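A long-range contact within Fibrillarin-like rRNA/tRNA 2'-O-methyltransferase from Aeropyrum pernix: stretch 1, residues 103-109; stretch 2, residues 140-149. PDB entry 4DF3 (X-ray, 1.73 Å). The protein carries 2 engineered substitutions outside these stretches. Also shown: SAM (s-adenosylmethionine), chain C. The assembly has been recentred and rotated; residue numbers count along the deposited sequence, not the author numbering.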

ATOM      1  N   GLY A 103      14.280  -4.504   2.883  1.00 17.49           N
ATOM      2  CA  GLY A 103      12.899  -4.749   3.255  1.00 12.33           C
ATOM      3  C   GLY A 103      12.326  -5.963   2.541  1.00 12.26           C
ATOM      4  O   GLY A 103      12.960  -6.551   1.678  1.00 11.83           O
ATOM      5  N   ARG A 104      11.112  -6.321   2.914  1.00 11.10           N
ATOM      6  CA  ARG A 104      10.403  -7.380   2.232  1.00 12.39           C
ATOM      7  C   ARG A 104       8.922  -7.036   2.203  1.00 12.74           C
ATOM      8  O   ARG A 104       8.336  -6.556   3.191  1.00 12.47           O
ATOM      9  CB  ARG A 104      10.541  -8.702   2.957  1.00 14.49           C
ATOM     10  CG  ARG A 104      11.909  -9.247   3.009  1.00 20.76           C
ATOM     11  CD  ARG A 104      11.855 -10.736   3.311  1.00 29.93           C
ATOM     12  NE  ARG A 104      13.187 -11.261   3.070  1.00 38.24           N
ATOM     13  CZ  ARG A 104      13.638 -12.433   3.503  1.00 39.38           C
ATOM     14  NH1 ARG A 104      12.844 -13.250   4.191  1.00 39.27           N
ATOM     15  NH2 ARG A 104      14.880 -12.793   3.198  1.00 38.72           N
ATOM     16  N   ILE A 105       8.285  -7.348   1.094  1.00 11.81           N
ATOM     17  CA  ILE A 105       6.811  -7.418   1.104  1.00 10.11           C
ATOM     18  C   ILE A 105       6.373  -8.853   0.905  1.00 11.00           C
ATOM     19  O   ILE A 105       6.703  -9.489  -0.151  1.00 11.96           O
ATOM     20  CB  ILE A 105       6.250  -6.688  -0.074  1.00 11.52           C
ATOM     21  CG1 ILE A 105       6.580  -5.244   0.029  1.00 13.70           C
ATOM     22  CG2 ILE A 105       4.696  -6.820  -0.114  1.00 12.49           C
ATOM     23  CD1 ILE A 105       6.376  -4.585  -1.151  1.00 30.32           C
ATOM     24  N   TYR A 106       5.641  -9.374   1.880  1.00 12.24           N
ATOM     25  CA  TYR A 106       5.093 -10.698   1.745  1.00 12.54           C
ATOM     26  C   TYR A 106       3.720 -10.492   1.162  1.00 12.68           C
ATOM     27  O   TYR A 106       2.820  -9.897   1.827  1.00 11.07           O
ATOM     28  CB  TYR A 106       4.994 -11.381   3.100  1.00 13.01           C
ATOM     29  CG  TYR A 106       6.331 -11.658   3.723  1.00 10.51           C
ATOM     30  CD1 TYR A 106       7.024 -12.880   3.439  1.00 14.25           C
ATOM     31  CD2 TYR A 106       6.842 -10.790   4.697  1.00 12.84           C
ATOM     32  CE1 TYR A 106       8.250 -13.163   4.084  1.00 17.89           C
ATOM     33  CE2 TYR A 106       8.066 -11.060   5.304  1.00 17.89           C
ATOM     34  CZ  TYR A 106       8.750 -12.257   4.983  1.00 19.54           C
ATOM     35  OH  TYR A 106       9.965 -12.567   5.607  1.00 23.95           O
ATOM     36  N   GLY A 107       3.562 -10.910  -0.095  1.00 11.74           N
ATOM     37  CA  GLY A 107       2.339 -10.554  -0.819  1.00 12.97           C
ATOM     38  C   GLY A 107       1.404 -11.715  -0.951  1.00 13.41           C
ATOM     39  O   GLY A 107       1.643 -12.603  -1.743  1.00 14.65           O
ATOM     40  N   VAL A 108       0.308 -11.671  -0.207  1.00 13.97           N
ATOM     41  CA  VAL A 108      -0.713 -12.732  -0.234  1.00 14.83           C
ATOM     42  C   VAL A 108      -1.778 -12.436  -1.276  1.00 15.97           C
ATOM     43  O   VAL A 108      -2.389 -11.387  -1.277  1.00 14.57           O
ATOM     44  CB  VAL A 108      -1.351 -12.895   1.176  1.00 14.51           C
ATOM     45  CG1 VAL A 108      -2.498 -13.997   1.190  1.00 12.33           C
ATOM     46  CG2 VAL A 108      -0.293 -13.123   2.231  1.00 12.78           C
ATOM     47  N   GLU A 109      -2.071 -13.418  -2.116  1.00 17.71           N
ATOM     48  CA  GLU A 109      -3.006 -13.273  -3.226  1.00 19.54           C
ATOM     49  C   GLU A 109      -3.527 -14.669  -3.486  1.00 19.85           C
ATOM     50  O   GLU A 109      -2.689 -15.625  -3.575  1.00 19.42           O
ATOM     51  CB  GLU A 109      -2.252 -12.779  -4.488  1.00 20.09           C
ATOM     52  CG  GLU A 109      -3.048 -12.834  -5.805  1.00 22.49           C
ATOM     53  CD  GLU A 109      -4.355 -12.105  -5.705  1.00 23.31           C
ATOM     54  OE1 GLU A 109      -4.403 -10.872  -5.335  1.00 18.50           O
ATOM     55  OE2 GLU A 109      -5.385 -12.791  -5.917  1.00 21.54           O
TER
HETATM   56  N   SAM C 301      -3.800  -3.908  -3.429  1.00 16.17           N
HETATM   57  CA  SAM C 301      -3.828  -3.921  -4.920  1.00 17.62           C
HETATM   58  C   SAM C 301      -3.187  -2.613  -5.389  1.00 19.62           C
HETATM   59  O   SAM C 301      -3.291  -1.569  -4.711  1.00 19.51           O
HETATM   60  OXT SAM C 301      -2.560  -2.592  -6.443  1.00 20.72           O
HETATM   61  CB  SAM C 301      -5.282  -4.013  -5.498  1.00 18.32           C
HETATM   62  CG  SAM C 301      -5.928  -5.200  -4.804  1.00 19.69           C
HETATM   63  SD  SAM C 301      -7.387  -5.907  -5.620  1.00 20.99           S
HETATM   64  CE  SAM C 301      -8.469  -4.590  -5.007  1.00 14.88           C
HETATM   65  C5' SAM C 301      -7.845  -7.236  -4.448  1.00 18.92           C
HETATM   66  C4' SAM C 301      -7.081  -8.544  -4.674  1.00 20.71           C
HETATM   67  O4' SAM C 301      -7.176  -9.437  -3.565  1.00 17.66           O
HETATM   68  C3' SAM C 301      -7.506  -9.387  -5.868  1.00 17.22           C
HETATM   69  O3' SAM C 301      -6.325  -9.527  -6.664  1.00 15.55           O
HETATM   70  C2' SAM C 301      -8.104 -10.686  -5.306  1.00 16.98           C
HETATM   71  O2' SAM C 301      -7.802 -11.809  -6.104  1.00 18.39           O
HETATM   72  C1' SAM C 301      -7.410 -10.802  -3.956  1.00 16.99           C
HETATM   73  N9  SAM C 301      -8.221 -11.413  -2.885  1.00 18.41           N
HETATM   74  C8  SAM C 301      -9.590 -11.315  -2.610  1.00 19.72           C
HETATM   75  N7  SAM C 301      -9.863 -12.083  -1.485  1.00 21.36           N
HETATM   76  C5  SAM C 301      -8.725 -12.654  -1.065  1.00 17.49           C
HETATM   77  C6  SAM C 301      -8.442 -13.480   0.011  1.00 21.48           C
HETATM   78  N6  SAM C 301      -9.388 -13.943   0.917  1.00 18.03           N
HETATM   79  N1  SAM C 301      -7.094 -13.799   0.088  1.00 18.35           N
HETATM   80  C2  SAM C 301      -6.047 -13.429  -0.737  1.00 21.58           C
HETATM   81  N3  SAM C 301      -6.361 -12.598  -1.799  1.00 17.70           N
HETATM   82  C4  SAM C 301      -7.671 -12.265  -1.943  1.00 18.73           C
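Stretch 2 140-149: KYRHLVEGVD

The contact between these two stretches is a side-chain packing of a mostly loop segment against one side of a β-strand, centred on a single tyrosine that is packed against valine side chains along its ring and tied to a carboxylate at its tip. It illustrates a general principle: a loop can pack against a strand without backbone hydrogen bonds between them.

Residues 104-109 form the strand, and its alternation decides what the loop meets. The CA-to-CB bonds of Arg104, Tyr106 and Val108 point toward stretch 2, whereas that of Ile105 points away. Stretch 2, with Val148 in strand conformation and a corner at Asp149, runs in the opposite sense: Tyr141 lies nearest Val108, Val145 nearest Tyr106, and Val148 nearest Arg104. The CA atoms of Tyr106 and Val145 are 6.9 Å apart, while those of the flanking pairs, Arg104 with Val148 and Val108 with Tyr141, are separated by 9.0 and 9.2 Å. No backbone hydrogen bond crosses the gap. Within stretch 2, Leu144 N donates to Tyr141 O at 2.8 Å, closing a local turn.

Tyr106 has the largest area covered by the other stretch. Val145 lies over one face of its ring, with CG2 of Val145 4.1 Å from CD1 of Tyr106, and CG1 of Val148 stands at the same distance, 4.1 Å, from CD2 of Tyr106. The loop backbone also takes part, since Leu144 O is 3.2 Å from Tyr106 CE1. At the ring edge the phenol finds its polar partner: Tyr106 OH donates a hydrogen bond to Glu146 OE2 at 2.7 Å. The CA-to-CB bond of Glu146 points sideways, but with chi1 in p its CG already lies 3.1 Å from Tyr106 OH, and OE2 closes the gap.

Arg104 adds charge to this polar end. Its NH1 donates to Tyr106 OH at 3.3 Å, so the hydroxyl both accepts and donates, linking guanidinium to carboxylate. The direct salt bridge from Arg104 NH1 to Glu146 OE2 is long, 4.0 Å, and the oxygen lies well out of the guanidinium plane; it is an attraction of charges rather than a directed bond.

At the other end the contact is apolar. Val108 CG2 lies over the face of the Tyr141 ring, 3.9 Å from Tyr141 CZ, in a CH-π contact. One residue beyond, Glu109 turns to S-adenosylmethionine, its OE1 and OE2 accepting hydrogen bonds from SAM O3' and O2' at 2.7 and 2.6 Å.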

ATOM      1  N   LYS A 140      -1.989 -21.341   7.384  1.00 15.61           N
ATOM      2  CA  LYS A 140      -1.451 -22.128   6.274  1.00 16.69           C
ATOM      3  C   LYS A 140      -0.215 -21.457   5.685  1.00 18.17           C
ATOM      4  O   LYS A 140       0.481 -22.108   4.896  1.00 18.24           O
ATOM      5  CB  LYS A 140      -2.469 -22.281   5.130  1.00 16.98           C
ATOM      6  CG  LYS A 140      -3.739 -22.977   5.524  1.00 20.22           C
ATOM      7  CD  LYS A 140      -4.914 -22.918   4.511  1.00 28.61           C
ATOM      8  CE  LYS A 140      -4.832 -23.893   3.316  1.00 31.52           C
ATOM      9  NZ  LYS A 140      -4.485 -25.360   3.561  1.00 33.78           N
ATOM     10  N   TYR A 141       0.041 -20.176   6.013  1.00 16.03           N
ATOM     11  CA  TYR A 141       1.284 -19.543   5.556  1.00 16.67           C
ATOM     12  C   TYR A 141       2.160 -18.979   6.684  1.00 16.81           C
ATOM     13  O   TYR A 141       3.154 -18.285   6.430  1.00 17.00           O
ATOM     14  CB  TYR A 141       1.042 -18.552   4.385  1.00 16.20           C
ATOM     15  CG  TYR A 141       0.039 -17.482   4.658  1.00 12.70           C
ATOM     16  CD1 TYR A 141       0.398 -16.335   5.411  1.00 10.42           C
ATOM     17  CD2 TYR A 141      -1.219 -17.498   4.031  1.00 14.52           C
ATOM     18  CE1 TYR A 141      -0.517 -15.376   5.670  1.00  8.01           C
ATOM     19  CE2 TYR A 141      -2.147 -16.503   4.265  1.00 11.42           C
ATOM     20  CZ  TYR A 141      -1.770 -15.434   5.025  1.00 12.69           C
ATOM     21  OH  TYR A 141      -2.725 -14.483   5.202  1.00 14.34           O
ATOM     22  N   ARG A 142       1.842 -19.354   7.925  1.00 18.47           N
ATOM     23  CA  ARG A 142       2.638 -18.980   9.093  1.00 20.34           C
ATOM     24  C   ARG A 142       4.121 -19.341   8.933  1.00 19.37           C
ATOM     25  O   ARG A 142       5.020 -18.637   9.440  1.00 20.45           O
ATOM     26  CB  ARG A 142       2.079 -19.644  10.354  1.00 21.67           C
ATOM     27  CG  ARG A 142       2.582 -19.032  11.648  1.00 28.72           C
ATOM     28  CD  ARG A 142       2.049 -19.832  12.839  1.00 32.15           C
ATOM     29  NE  ARG A 142       2.070 -21.245  12.450  1.00 37.25           N
ATOM     30  CZ  ARG A 142       1.437 -22.218  13.088  1.00 39.56           C
ATOM     31  NH1 ARG A 142       0.701 -21.932  14.171  1.00 39.54           N
ATOM     32  NH2 ARG A 142       1.512 -23.460  12.608  1.00 39.19           N
ATOM     33  N   HIS A 143       4.414 -20.385   8.171  1.00 17.06           N
ATOM     34  CA  HIS A 143       5.795 -20.812   8.045  1.00 17.26           C
ATOM     35  C   HIS A 143       6.575 -19.976   7.014  1.00 18.34           C
ATOM     36  O   HIS A 143       7.791 -20.097   6.863  1.00 17.80           O
ATOM     37  CB  HIS A 143       5.839 -22.295   7.620  1.00 18.41           C
ATOM     38  CG  HIS A 143       5.246 -22.571   6.283  1.00 15.77           C
ATOM     39  ND1 HIS A 143       3.908 -22.402   6.003  1.00 19.91           N
ATOM     40  CD2 HIS A 143       5.807 -23.084   5.155  1.00 16.98           C
ATOM     41  CE1 HIS A 143       3.663 -22.784   4.759  1.00 22.98           C
ATOM     42  NE2 HIS A 143       4.795 -23.217   4.222  1.00 19.74           N
ATOM     43  N   LEU A 144       5.858 -19.140   6.295  1.00 17.21           N
ATOM     44  CA  LEU A 144       6.469 -18.378   5.196  1.00 18.90           C
ATOM     45  C   LEU A 144       6.612 -16.874   5.531  1.00 19.66           C
ATOM     46  O   LEU A 144       7.245 -16.103   4.791  1.00 21.81           O
ATOM     47  CB  LEU A 144       5.660 -18.585   3.913  1.00 18.73           C
ATOM     48  CG  LEU A 144       5.547 -20.018   3.367  1.00 20.21           C
ATOM     49  CD1 LEU A 144       4.525 -19.994   2.273  1.00 18.12           C
ATOM     50  CD2 LEU A 144       6.901 -20.494   2.826  1.00 19.61           C
ATOM     51  N   VAL A 145       6.035 -16.471   6.648  1.00 17.98           N
ATOM     52  CA  VAL A 145       5.946 -15.046   6.992  1.00 19.09           C
ATOM     53  C   VAL A 145       6.470 -14.819   8.374  1.00 19.46           C
ATOM     54  O   VAL A 145       5.907 -15.331   9.353  1.00 19.75           O
ATOM     55  CB  VAL A 145       4.508 -14.478   6.925  1.00 17.35           C
ATOM     56  CG1 VAL A 145       4.492 -12.971   7.338  1.00 19.52           C
ATOM     57  CG2 VAL A 145       3.950 -14.605   5.522  1.00 19.24           C
ATOM     58  N   GLU A 146       7.543 -14.037   8.462  1.00 21.75           N
ATOM     59  CA  GLU A 146       8.120 -13.621   9.733  1.00 21.95           C
ATOM     60  C   GLU A 146       7.317 -12.470  10.347  1.00 21.67           C
ATOM     61  O   GLU A 146       6.305 -12.034   9.768  1.00 23.51           O
ATOM     62  CB  GLU A 146       9.586 -13.131   9.488  1.00 24.52           C
ATOM     63  CG  GLU A 146       9.731 -11.800   8.649  1.00 28.91           C
ATOM     64  CD  GLU A 146      11.188 -11.473   8.348  1.00 39.54           C
ATOM     65  OE1 GLU A 146      12.074 -11.697   9.221  1.00 45.84           O
ATOM     66  OE2 GLU A 146      11.470 -11.038   7.222  1.00 42.90           O
ATOM     67  N   GLY A 147       7.745 -11.996  11.517  1.00 19.19           N
ATOM     68  CA  GLY A 147       7.243 -10.770  12.132  1.00 16.78           C
ATOM     69  C   GLY A 147       7.300  -9.612  11.133  1.00 16.73           C
ATOM     70  O   GLY A 147       8.324  -9.379  10.441  1.00 18.70           O
ATOM     71  N   VAL A 148       6.229  -8.838  11.070  1.00 12.37           N
ATOM     72  CA  VAL A 148       6.246  -7.712  10.155  1.00 10.99           C
ATOM     73  C   VAL A 148       6.107  -6.378  10.856  1.00  9.72           C
ATOM     74  O   VAL A 148       5.457  -6.291  11.885  1.00 11.76           O
ATOM     75  CB  VAL A 148       5.130  -7.863   9.104  1.00  9.63           C
ATOM     76  CG1 VAL A 148       5.493  -9.090   8.175  1.00 12.36           C
ATOM     77  CG2 VAL A 148       3.758  -8.048   9.756  1.00  9.84           C
ATOM     78  N   ASP A 149       6.683  -5.360  10.245  1.00  8.60           N
ATOM     79  CA  ASP A 149       6.585  -3.999  10.756  1.00 10.43           C
ATOM     80  C   ASP A 149       5.236  -3.379  10.460  1.00 10.28           C
ATOM     81  O   ASP A 149       4.796  -2.453  11.182  1.00  9.91           O
ATOM     82  CB  ASP A 149       7.651  -3.168  10.140  1.00 12.70           C
ATOM     83  CG  ASP A 149       9.042  -3.664  10.540  1.00 13.23           C
ATOM     84  OD1 ASP A 149       9.367  -3.487  11.701  1.00 15.45           O
ATOM     85  OD2 ASP A 149       9.734  -4.258   9.721  1.00 11.71           O
TER